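Local atomic coordinates of fluvirucin B1 DH domain from module 1 (Actinomadura vulgaris, PDB entry 6OBV), a protein that probably dehydrates the beta-hydroxyacyl chain carried by module 1 of the fluvirucin B1 polyketide synthase, giving an alpha,beta-unsaturated intermediate. Residues A[117-122]-A[130-135]; A[102-107]-A[143-148]; A[163-168]-A[207-212]; A[170-175]-A[198-203]. All blocks are in the same frame, centred on the assembly; numbering follows the deposited sequence.

Contacts 1 and 2 lie on one side of the chain's centre and contacts 3 and 4 on the other, in keeping with the double hotdog fold of dehydratases. Contacts 1 to 3 are partly buried, contact 1 with the most buried residues; contact 4 is a surface contact. Contacts 1 and 2 meet where strands 130-137 and 144-152 lie side by side, with a beta bulge of His146 and Ala147 against Val134. Both pack on helix 79-92, contact 1 through valines, contact 2 through Leu103, Leu107 and Ala147 alongside a salt bridge. Contact 4 is largely alanine against tryptophan; contact 3 lays a proline-rich loop on the next strand through aromatic packing. Arg198 joins them by salt bridges to Glu209 and Glu211.

Contact 1: residues A[117-122]-A[130-135]; sequences LQVAVT and REVAVH
The edge of the His135 ring is turned to the backbone oxygen of Gln118, and the Arg130 guanidinium has Thr122 O at its edge, with Val121 CG1 placed obliquely to it. The two residues stand at the two ends of 130-135, in an antiparallel beta hairpin, 115-121 with 130-137, part of the N-terminal hotdog. His135 N gives a nearly straight bond to Gln118 O (2.8 Å), and further along Ala120 N bonds to Ala133 O at 2.9 Å. Gln118, Ala120, Ala133 and His135 share one face; at its Gln118 end Pro47 of the second subunit packs on both Gln118 and His135, while Gln118 NE2 is bonded to Glu45 O of that subunit. His135 ND1 is buried with no polar partner. Val119, Val121, Val132 and Val134 form the other face, where helix 79-92 lies. CG2 of Val132, set anti to its own backbone N, reaches CG1 of Val119 at 3.8 Å and CG2 of Val121 at 3.9 Å. At the turn end the extended Arg130 chain brings CD to 3.5 Å from Val121 CG1 before NH1 bonds to Thr122 O (2.8 Å), slightly out of the guanidinium plane. Thr122 is gripped from several directions: besides that oxygen, its N bonds to Glu131 O, and its OG1 accepts from Glu131 N at 2.8 Å.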
# COMPACT_ATOMS: atom_id res chain seq x y z
N LEU A 117 4.36 0.79 -10.09
CA LEU A 117 3.79 -0.55 -10.26
C LEU A 117 2.93 -0.89 -9.06
O LEU A 117 3.29 -0.56 -7.93
CB LEU A 117 4.89 -1.61 -10.39
CG LEU A 117 5.86 -1.55 -11.57
CD1 LEU A 117 6.80 -2.79 -11.50
CD2 LEU A 117 5.09 -1.53 -12.87
N GLN A 118 1.81 -1.58 -9.29
CA GLN A 118 1.02 -2.12 -8.19
C GLN A 118 0.51 -3.50 -8.56
O GLN A 118 -0.11 -3.67 -9.61
CB GLN A 118 -0.17 -1.23 -7.82
CG GLN A 118 0.06 -0.32 -6.65
CD GLN A 118 -1.23 0.24 -6.08
OE1 GLN A 118 -2.24 -0.47 -5.96
NE2 GLN A 118 -1.22 1.52 -5.74
N VAL A 119 0.76 -4.47 -7.69
CA VAL A 119 0.32 -5.85 -7.87
C VAL A 119 -0.69 -6.14 -6.77
O VAL A 119 -0.34 -6.17 -5.59
CB VAL A 119 1.50 -6.84 -7.81
CG1 VAL A 119 1.00 -8.24 -8.13
CG2 VAL A 119 2.63 -6.44 -8.78
N ALA A 120 -1.95 -6.33 -7.15
CA ALA A 120 -3.01 -6.56 -6.19
C ALA A 120 -3.37 -8.04 -6.16
O ALA A 120 -3.49 -8.68 -7.21
CB ALA A 120 -4.24 -5.72 -6.54
N VAL A 121 -3.50 -8.59 -4.95
CA VAL A 121 -3.80 -10.01 -4.73
C VAL A 121 -5.00 -10.09 -3.79
O VAL A 121 -5.01 -9.47 -2.73
CB VAL A 121 -2.59 -10.75 -4.14
CG1 VAL A 121 -2.94 -12.19 -3.84
CG2 VAL A 121 -1.40 -10.68 -5.09
N THR A 122 -6.02 -10.86 -4.18
CA THR A 122 -7.21 -10.94 -3.35
C THR A 122 -7.03 -11.93 -2.20
O THR A 122 -6.05 -12.68 -2.13
CB THR A 122 -8.43 -11.34 -4.18
OG1 THR A 122 -8.22 -12.65 -4.73
CG2 THR A 122 -8.71 -10.34 -5.33
N ARG A 130 -6.35 -17.33 -5.53
CA ARG A 130 -6.31 -15.88 -5.37
C ARG A 130 -6.29 -15.21 -6.73
O ARG A 130 -5.65 -15.71 -7.67
CB ARG A 130 -5.08 -15.42 -4.58
CG ARG A 130 -5.02 -15.92 -3.15
CD ARG A 130 -3.81 -15.34 -2.46
NE ARG A 130 -3.60 -15.81 -1.09
CZ ARG A 130 -3.94 -15.13 -0.00
NH1 ARG A 130 -4.55 -13.94 -0.12
NH2 ARG A 130 -3.69 -15.62 1.19
N GLU A 131 -7.00 -14.09 -6.85
CA GLU A 131 -6.96 -13.28 -8.05
C GLU A 131 -5.81 -12.29 -7.94
O GLU A 131 -5.53 -11.78 -6.85
CB GLU A 131 -8.28 -12.53 -8.28
CG GLU A 131 -9.39 -13.36 -8.85
CD GLU A 131 -9.98 -14.31 -7.81
OE1 GLU A 131 -10.53 -13.82 -6.79
OE2 GLU A 131 -9.90 -15.55 -8.02
N VAL A 132 -5.13 -12.06 -9.05
CA VAL A 132 -3.99 -11.16 -9.10
C VAL A 132 -4.20 -10.24 -10.28
O VAL A 132 -4.84 -10.61 -11.27
CB VAL A 132 -2.65 -11.91 -9.19
CG1 VAL A 132 -2.56 -12.70 -10.48
CG2 VAL A 132 -1.44 -10.96 -9.02
N ALA A 133 -3.71 -9.00 -10.15
CA ALA A 133 -3.81 -7.98 -11.18
C ALA A 133 -2.57 -7.11 -11.08
O ALA A 133 -2.05 -6.90 -9.99
CB ALA A 133 -5.09 -7.14 -11.04
N VAL A 134 -2.05 -6.64 -12.23
CA VAL A 134 -0.93 -5.70 -12.25
C VAL A 134 -1.41 -4.40 -12.90
O VAL A 134 -1.92 -4.42 -14.02
CB VAL A 134 0.29 -6.25 -13.01
CG1 VAL A 134 1.48 -5.28 -12.90
CG2 VAL A 134 0.73 -7.61 -12.46
N HIS A 135 -1.26 -3.29 -12.18
CA HIS A 135 -1.55 -1.94 -12.64
C HIS A 135 -0.27 -1.12 -12.74
O HIS A 135 0.71 -1.38 -12.04
CB HIS A 135 -2.54 -1.23 -11.71
CG HIS A 135 -3.91 -1.83 -11.71
ND1 HIS A 135 -4.23 -2.99 -11.03
CD2 HIS A 135 -5.05 -1.45 -12.34
CE1 HIS A 135 -5.50 -3.28 -11.22
NE2 HIS A 135 -6.02 -2.36 -12.01

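Contact 2: residues A[102-107]-A[143-148]; sequences TLEAPL and WTRHAA
With chi1 at -67°, His146 sets its imidazole beside its own backbone N, and chi2 of -73° turns ND1 to Ala105 O, which it meets at 2.6 Å in the ring plane but from above the carbonyl plane. Glu104 runs out extended beyond CG, while Arg145 bends at chi3 (63°), which brings NE and NH2 to Glu104 OE1. Arg145 NE makes a salt bridge to Glu104 OE1 (2.8 Å), approaching from above the carboxylate plane; NH2 adds a weak bond. Ala148 CB sits over one guanidinium face. Thr102 with Ala148 and Leu103 with Ala147 pair as antiparallel strands, Thr102 N bonding to Ala148 O at 2.9 Å; on its other edge 144-148 makes a classic beta bulge, His146 and Ala147 both facing Val134. Beyond the paired residues Glu104 N bonds to His146 O at 2.9 Å. The imidazole is sandwiched: Leu107 CB rests 3.7 Å from the ring centroid in a CH-pi contact, and Thr144 CG2 covers the opposite face. A water donates to both Ala105 O (2.7 Å) and His146 O (2.8 Å). Leu103 CD1 touches Ala147 CB, and both side chains pack on Phe82 of helix 79-92.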
# COMPACT_ATOMS: atom_id res chain seq x y z
N THR A 102 -3.44 -13.30 -18.17
CA THR A 102 -3.67 -12.72 -19.49
C THR A 102 -3.09 -11.32 -19.50
O THR A 102 -3.30 -10.55 -18.55
CB THR A 102 -5.16 -12.67 -19.85
OG1 THR A 102 -5.75 -13.96 -19.69
CG2 THR A 102 -5.35 -12.24 -21.30
N LEU A 103 -2.33 -10.99 -20.55
CA LEU A 103 -1.87 -9.62 -20.75
C LEU A 103 -2.99 -8.85 -21.43
O LEU A 103 -3.51 -9.26 -22.47
CB LEU A 103 -0.59 -9.58 -21.59
CG LEU A 103 0.71 -10.15 -20.98
CD1 LEU A 103 0.87 -9.92 -19.45
CD2 LEU A 103 0.94 -11.60 -21.35
N GLU A 104 -3.38 -7.73 -20.83
CA GLU A 104 -4.54 -6.98 -21.32
C GLU A 104 -4.14 -5.76 -22.13
O GLU A 104 -4.65 -5.56 -23.24
CB GLU A 104 -5.41 -6.55 -20.14
CG GLU A 104 -5.63 -7.67 -19.15
CD GLU A 104 -6.79 -7.39 -18.23
OE1 GLU A 104 -7.07 -6.20 -18.01
OE2 GLU A 104 -7.42 -8.35 -17.75
N ALA A 105 -3.26 -4.93 -21.60
CA ALA A 105 -2.85 -3.69 -22.25
C ALA A 105 -1.33 -3.62 -22.21
O ALA A 105 -0.72 -3.79 -21.14
CB ALA A 105 -3.47 -2.44 -21.58
N PRO A 106 -0.68 -3.39 -23.34
CA PRO A 106 0.76 -3.18 -23.32
C PRO A 106 1.12 -2.01 -22.42
O PRO A 106 0.32 -1.08 -22.23
CB PRO A 106 1.10 -2.90 -24.79
CG PRO A 106 -0.22 -2.69 -25.47
CD PRO A 106 -1.24 -3.42 -24.70
N LEU A 107 2.30 -2.10 -21.82
CA LEU A 107 2.88 -1.05 -20.99
C LEU A 107 4.04 -0.45 -21.76
O LEU A 107 5.09 -1.10 -21.91
CB LEU A 107 3.34 -1.60 -19.64
CG LEU A 107 4.26 -0.70 -18.80
CD1 LEU A 107 3.64 0.71 -18.56
CD2 LEU A 107 4.61 -1.37 -17.49
N TRP A 143 -4.09 4.96 -13.45
CA TRP A 143 -3.66 3.57 -13.49
C TRP A 143 -4.29 2.84 -14.66
O TRP A 143 -5.47 3.04 -15.00
CB TRP A 143 -4.03 2.85 -12.19
CG TRP A 143 -3.35 3.35 -10.96
CD1 TRP A 143 -3.85 4.24 -10.06
CD2 TRP A 143 -2.06 2.97 -10.47
NE1 TRP A 143 -2.95 4.44 -9.05
CE2 TRP A 143 -1.84 3.66 -9.27
CE3 TRP A 143 -1.07 2.10 -10.93
CZ2 TRP A 143 -0.67 3.53 -8.53
CZ3 TRP A 143 0.09 1.96 -10.19
CH2 TRP A 143 0.28 2.68 -9.00
N THR A 144 -3.50 1.97 -15.28
CA THR A 144 -3.95 1.07 -16.34
C THR A 144 -3.68 -0.34 -15.87
O THR A 144 -2.58 -0.64 -15.38
CB THR A 144 -3.22 1.35 -17.65
OG1 THR A 144 -3.49 2.69 -18.06
CG2 THR A 144 -3.67 0.37 -18.76
N ARG A 145 -4.67 -1.22 -16.01
CA ARG A 145 -4.47 -2.63 -15.74
C ARG A 145 -3.80 -3.30 -16.94
O ARG A 145 -4.29 -3.21 -18.06
CB ARG A 145 -5.80 -3.31 -15.41
CG ARG A 145 -5.59 -4.62 -14.65
CD ARG A 145 -6.89 -5.26 -14.24
NE ARG A 145 -7.70 -5.65 -15.38
CZ ARG A 145 -8.81 -6.38 -15.28
NH1 ARG A 145 -9.22 -6.81 -14.09
NH2 ARG A 145 -9.50 -6.69 -16.37
N HIS A 146 -2.67 -3.96 -16.69
CA HIS A 146 -1.90 -4.58 -17.77
C HIS A 146 -1.98 -6.10 -17.77
O HIS A 146 -1.65 -6.72 -18.79
CB HIS A 146 -0.43 -4.15 -17.67
CG HIS A 146 -0.21 -2.69 -17.94
ND1 HIS A 146 -0.32 -2.15 -19.20
CD2 HIS A 146 0.07 -1.66 -17.10
CE1 HIS A 146 -0.10 -0.84 -19.13
NE2 HIS A 146 0.14 -0.52 -17.87
N ALA A 147 -2.41 -6.71 -16.68
CA ALA A 147 -2.32 -8.16 -16.53
C ALA A 147 -3.30 -8.55 -15.44
O ALA A 147 -3.44 -7.85 -14.43
CB ALA A 147 -0.90 -8.60 -16.16
N ALA A 148 -4.00 -9.66 -15.65
CA ALA A 148 -4.93 -10.16 -14.65
C ALA A 148 -4.92 -11.67 -14.73
O ALA A 148 -4.85 -12.23 -15.83
CB ALA A 148 -6.35 -9.63 -14.88
O HOH W 1 -7.10 -13.47 -16.75
O HOH W 2 0.16 -6.34 -20.93

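Contact 3: residues A[163-168]-A[207-212]; sequences EQWPPA and FAEVEL
A single direct hydrogen bond crosses this contact: Trp165 NE1 to Glu209 OE2, 2.7 Å, bent to 135° at the hydrogen. The carboxylate lies almost in the indole plane, the two flat groups being only 10° apart, and OE2 offers its anti lone pair, the one away from OE1. Glu209, extended beyond CG, carries its carboxylate to the indole edge at NE1. The far end of the indole makes the apolar contact: Trp165 CH2 touches Phe207 CB at 3.8 Å. As a carbon-to-carbonyl approach at the indole edge, Trp165 CZ2 lies 3.5 Å from Ala208 O. The Trp165 and Phe207 rings are almost perpendicular, yet meet obliquely. Pro167 makes the CH-pi contact: its CG stands over one face of Phe207, 3.5 Å from the centroid and displaced toward the rim, and at 3.3 Å from Phe207 CE1 the packing is tight. A cis peptide bond before Pro166 kinks the loop between Trp165 and Pro167. Around the contact, Trp165 forms an edge-to-face pair with Trp200 and a cation-pi pair with Arg266, and Phe207 stacks with His268. Glu209 OE1 is in a salt bridge with Arg198, so the acid has an indole N-H on one oxygen and a guanidinium on the other; both would probably stabilise its negative form and fix its rotation as the 163-168 loop lies on strand 205-211 of the C-terminal hotdog.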
# COMPACT_ATOMS: atom_id res chain seq x y z
N GLU A 163 18.34 -36.56 -19.16
CA GLU A 163 19.45 -35.75 -19.65
C GLU A 163 20.47 -36.61 -20.39
O GLU A 163 21.34 -37.24 -19.77
CB GLU A 163 20.11 -34.98 -18.51
CG GLU A 163 20.75 -33.65 -18.94
CD GLU A 163 21.75 -33.11 -17.92
OE1 GLU A 163 21.32 -32.80 -16.78
OE2 GLU A 163 22.95 -32.99 -18.26
N GLN A 164 20.34 -36.65 -21.70
CA GLN A 164 21.45 -36.25 -22.55
C GLN A 164 21.13 -34.82 -22.93
O GLN A 164 19.98 -34.50 -23.26
CB GLN A 164 21.61 -37.13 -23.80
CG GLN A 164 21.35 -38.59 -23.60
CD GLN A 164 21.05 -39.31 -24.90
OE1 GLN A 164 20.20 -40.19 -24.95
NE2 GLN A 164 21.77 -38.95 -25.96
N TRP A 165 22.11 -33.93 -22.80
CA TRP A 165 21.90 -32.56 -23.27
C TRP A 165 22.92 -32.25 -24.36
O TRP A 165 24.13 -32.26 -24.08
CB TRP A 165 21.98 -31.53 -22.16
CG TRP A 165 21.54 -30.19 -22.68
CD1 TRP A 165 22.34 -29.15 -23.06
CD2 TRP A 165 20.20 -29.77 -22.92
NE1 TRP A 165 21.58 -28.10 -23.50
CE2 TRP A 165 20.26 -28.45 -23.44
CE3 TRP A 165 18.95 -30.37 -22.75
CZ2 TRP A 165 19.11 -27.73 -23.78
CZ3 TRP A 165 17.82 -29.66 -23.10
CH2 TRP A 165 17.91 -28.35 -23.60
N PRO A 166 22.48 -31.95 -25.59
CA PRO A 166 21.05 -31.89 -25.94
C PRO A 166 20.46 -33.29 -26.17
O PRO A 166 21.23 -34.23 -26.34
CB PRO A 166 21.04 -31.06 -27.23
CG PRO A 166 22.38 -31.41 -27.87
CD PRO A 166 23.35 -31.67 -26.75
N PRO A 167 19.14 -33.42 -26.13
CA PRO A 167 18.52 -34.74 -26.24
C PRO A 167 18.93 -35.45 -27.52
O PRO A 167 19.31 -34.82 -28.52
CB PRO A 167 17.02 -34.44 -26.25
CG PRO A 167 16.92 -33.20 -25.43
CD PRO A 167 18.15 -32.39 -25.75
N ALA A 168 18.86 -36.78 -27.49
CA ALA A 168 19.17 -37.57 -28.67
C ALA A 168 18.22 -37.20 -29.81
O ALA A 168 17.07 -36.81 -29.58
CB ALA A 168 19.09 -39.06 -28.37
N PHE A 207 15.12 -27.10 -28.56
CA PHE A 207 15.94 -27.03 -27.37
C PHE A 207 16.86 -25.83 -27.50
O PHE A 207 17.38 -25.55 -28.59
CB PHE A 207 16.73 -28.31 -27.21
CG PHE A 207 15.88 -29.53 -27.15
CD1 PHE A 207 15.31 -29.94 -25.94
CD2 PHE A 207 15.64 -30.29 -28.29
CE1 PHE A 207 14.50 -31.07 -25.88
CE2 PHE A 207 14.84 -31.43 -28.23
CZ PHE A 207 14.27 -31.82 -27.02
N ALA A 208 17.07 -25.11 -26.40
CA ALA A 208 17.83 -23.87 -26.45
C ALA A 208 18.69 -23.75 -25.20
O ALA A 208 18.38 -24.31 -24.14
CB ALA A 208 16.91 -22.64 -26.55
N GLU A 209 19.79 -23.03 -25.34
CA GLU A 209 20.53 -22.52 -24.21
C GLU A 209 20.53 -21.00 -24.31
O GLU A 209 20.79 -20.46 -25.39
CB GLU A 209 21.95 -23.07 -24.17
CG GLU A 209 22.00 -24.56 -24.04
CD GLU A 209 23.43 -25.10 -23.95
OE1 GLU A 209 24.38 -24.31 -24.15
OE2 GLU A 209 23.59 -26.31 -23.68
N VAL A 210 20.23 -20.34 -23.20
CA VAL A 210 20.01 -18.90 -23.13
C VAL A 210 20.78 -18.36 -21.93
O VAL A 210 20.73 -18.95 -20.85
CB VAL A 210 18.51 -18.58 -22.99
CG1 VAL A 210 18.28 -17.10 -23.10
CG2 VAL A 210 17.70 -19.33 -24.02
N GLU A 211 21.51 -17.25 -22.13
CA GLU A 211 22.35 -16.67 -21.09
C GLU A 211 22.18 -15.16 -21.05
O GLU A 211 22.13 -14.51 -22.10
CB GLU A 211 23.84 -16.98 -21.31
CG GLU A 211 24.19 -18.43 -21.72
CD GLU A 211 25.55 -18.54 -22.39
OE1 GLU A 211 26.36 -17.59 -22.30
OE2 GLU A 211 25.81 -19.59 -23.03
N LEU A 212 22.13 -14.60 -19.84
CA LEU A 212 22.09 -13.15 -19.69
C LEU A 212 23.44 -12.53 -20.01
O LEU A 212 24.49 -13.14 -19.79
CB LEU A 212 21.70 -12.76 -18.26
CG LEU A 212 20.33 -13.16 -17.76
CD1 LEU A 212 20.20 -12.79 -16.30
CD2 LEU A 212 19.29 -12.43 -18.59

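Contact 4: residues A[170-175]-A[198-203]; sequences AAAVDV and RAWIRG
Trp200 rests on the low relief left by Ala170, Ala171 and Ala172. Trp200 and Ala172 form the non-hydrogen-bonded pair, and the indole lies obliquely along the backbone of 170-172: Trp200 CB meets Ala170 CB at 3.6 Å, and its ring atom CD1 lies 3.6 Å from Ala172 CA and 3.9 Å from Ala172 CB. CG of Trp200 is anti to its carbonyl carbon (chi1 -53°), which leaves the five-membered ring close to Ala172. The other face is filled by branched tips. Val173 CG2 touches Ile201 CD1 at 3.6 Å, the two side chains crossing at a slant, and further along Val175 CG1 leans on the small Ala199 CB at 4.0 Å. Backbone bonds hold the strands together at Ala171, whose N gives to Ile201 O (2.9 Å) and whose O accepts from Ile201 N (2.8 Å). The axes of 171-173 and 198-202 run at 136°, and the bond from Val173 N to Ala199 O is bent to 139°. The short strand 171-173 is outermost in its sheet; strand 196-202 lies next to it and then 205-211, where Phe207 touches Trp200 and Ala170, while helix 238-241 packs against Ala199 and Ile201 through Leu239.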
# COMPACT_ATOMS: atom_id res chain seq x y z
N ALA A 170 18.41 -34.56 -31.63
CA ALA A 170 18.30 -33.11 -31.84
C ALA A 170 19.41 -32.62 -32.75
O ALA A 170 20.59 -32.96 -32.56
CB ALA A 170 18.35 -32.37 -30.50
N ALA A 171 19.04 -31.83 -33.75
CA ALA A 171 19.97 -31.33 -34.76
C ALA A 171 20.32 -29.88 -34.44
O ALA A 171 19.42 -29.07 -34.21
CB ALA A 171 19.37 -31.42 -36.16
N ALA A 172 21.61 -29.57 -34.43
CA ALA A 172 22.05 -28.20 -34.16
C ALA A 172 21.58 -27.26 -35.26
O ALA A 172 21.42 -27.65 -36.42
CB ALA A 172 23.57 -28.13 -34.04
N VAL A 173 21.35 -26.01 -34.88
CA VAL A 173 20.85 -24.98 -35.78
C VAL A 173 21.81 -23.79 -35.73
O VAL A 173 22.22 -23.38 -34.64
CB VAL A 173 19.43 -24.54 -35.39
CG1 VAL A 173 19.01 -23.29 -36.17
CG2 VAL A 173 18.47 -25.69 -35.63
N ASP A 174 22.17 -23.26 -36.89
CA ASP A 174 22.92 -22.00 -36.95
C ASP A 174 21.99 -20.85 -36.58
O ASP A 174 21.06 -20.54 -37.32
CB ASP A 174 23.50 -21.79 -38.34
CG ASP A 174 24.51 -20.65 -38.40
OD1 ASP A 174 24.59 -19.88 -37.41
OD2 ASP A 174 25.24 -20.52 -39.41
N VAL A 175 22.24 -20.22 -35.43
CA VAL A 175 21.47 -19.05 -35.02
C VAL A 175 22.29 -17.77 -35.12
O VAL A 175 21.96 -16.78 -34.49
CB VAL A 175 20.87 -19.23 -33.60
CG1 VAL A 175 19.95 -20.44 -33.54
CG2 VAL A 175 21.96 -19.35 -32.55
N ARG A 198 22.47 -20.99 -28.29
CA ARG A 198 22.53 -22.24 -29.03
C ARG A 198 21.14 -22.86 -29.07
O ARG A 198 20.35 -22.69 -28.13
CB ARG A 198 23.51 -23.24 -28.41
CG ARG A 198 24.96 -22.96 -28.71
CD ARG A 198 25.86 -23.50 -27.61
NE ARG A 198 25.37 -23.06 -26.31
CZ ARG A 198 25.85 -22.02 -25.62
NH1 ARG A 198 26.86 -21.29 -26.11
NH2 ARG A 198 25.30 -21.70 -24.45
N ALA A 199 20.85 -23.59 -30.15
CA ALA A 199 19.54 -24.20 -30.32
C ALA A 199 19.64 -25.46 -31.17
O ALA A 199 20.46 -25.55 -32.08
CB ALA A 199 18.56 -23.22 -30.96
N TRP A 200 18.79 -26.43 -30.85
CA TRP A 200 18.66 -27.68 -31.59
C TRP A 200 17.18 -27.95 -31.87
O TRP A 200 16.30 -27.54 -31.11
CB TRP A 200 19.23 -28.88 -30.81
CG TRP A 200 20.66 -28.75 -30.31
CD1 TRP A 200 21.77 -29.37 -30.82
CD2 TRP A 200 21.11 -28.00 -29.18
NE1 TRP A 200 22.88 -29.04 -30.08
CE2 TRP A 200 22.51 -28.20 -29.07
CE3 TRP A 200 20.48 -27.17 -28.25
CZ2 TRP A 200 23.28 -27.59 -28.07
CZ3 TRP A 200 21.25 -26.57 -27.26
CH2 TRP A 200 22.63 -26.79 -27.18
N ILE A 201 16.91 -28.66 -32.96
CA ILE A 201 15.54 -28.98 -33.36
C ILE A 201 15.39 -30.49 -33.47
O ILE A 201 16.26 -31.17 -34.02
CB ILE A 201 15.17 -28.29 -34.68
CG1 ILE A 201 15.00 -26.79 -34.44
CG2 ILE A 201 13.87 -28.83 -35.21
CD1 ILE A 201 14.84 -26.00 -35.72
N ARG A 202 14.28 -31.01 -32.94
CA ARG A 202 13.94 -32.42 -33.07
C ARG A 202 12.44 -32.52 -33.29
O ARG A 202 11.65 -32.18 -32.39
CB ARG A 202 14.35 -33.22 -31.83
CG ARG A 202 13.99 -34.73 -31.96
CD ARG A 202 14.32 -35.52 -30.72
NE ARG A 202 13.58 -35.05 -29.55
CZ ARG A 202 13.72 -35.58 -28.34
NH1 ARG A 202 14.55 -36.60 -28.16
NH2 ARG A 202 13.02 -35.10 -27.31
N GLY A 203 12.03 -32.99 -34.47
CA GLY A 203 10.61 -32.97 -34.80
C GLY A 203 10.08 -31.55 -34.67
O GLY A 203 10.73 -30.58 -35.09
O HOH W 3 23.07 -23.22 -32.27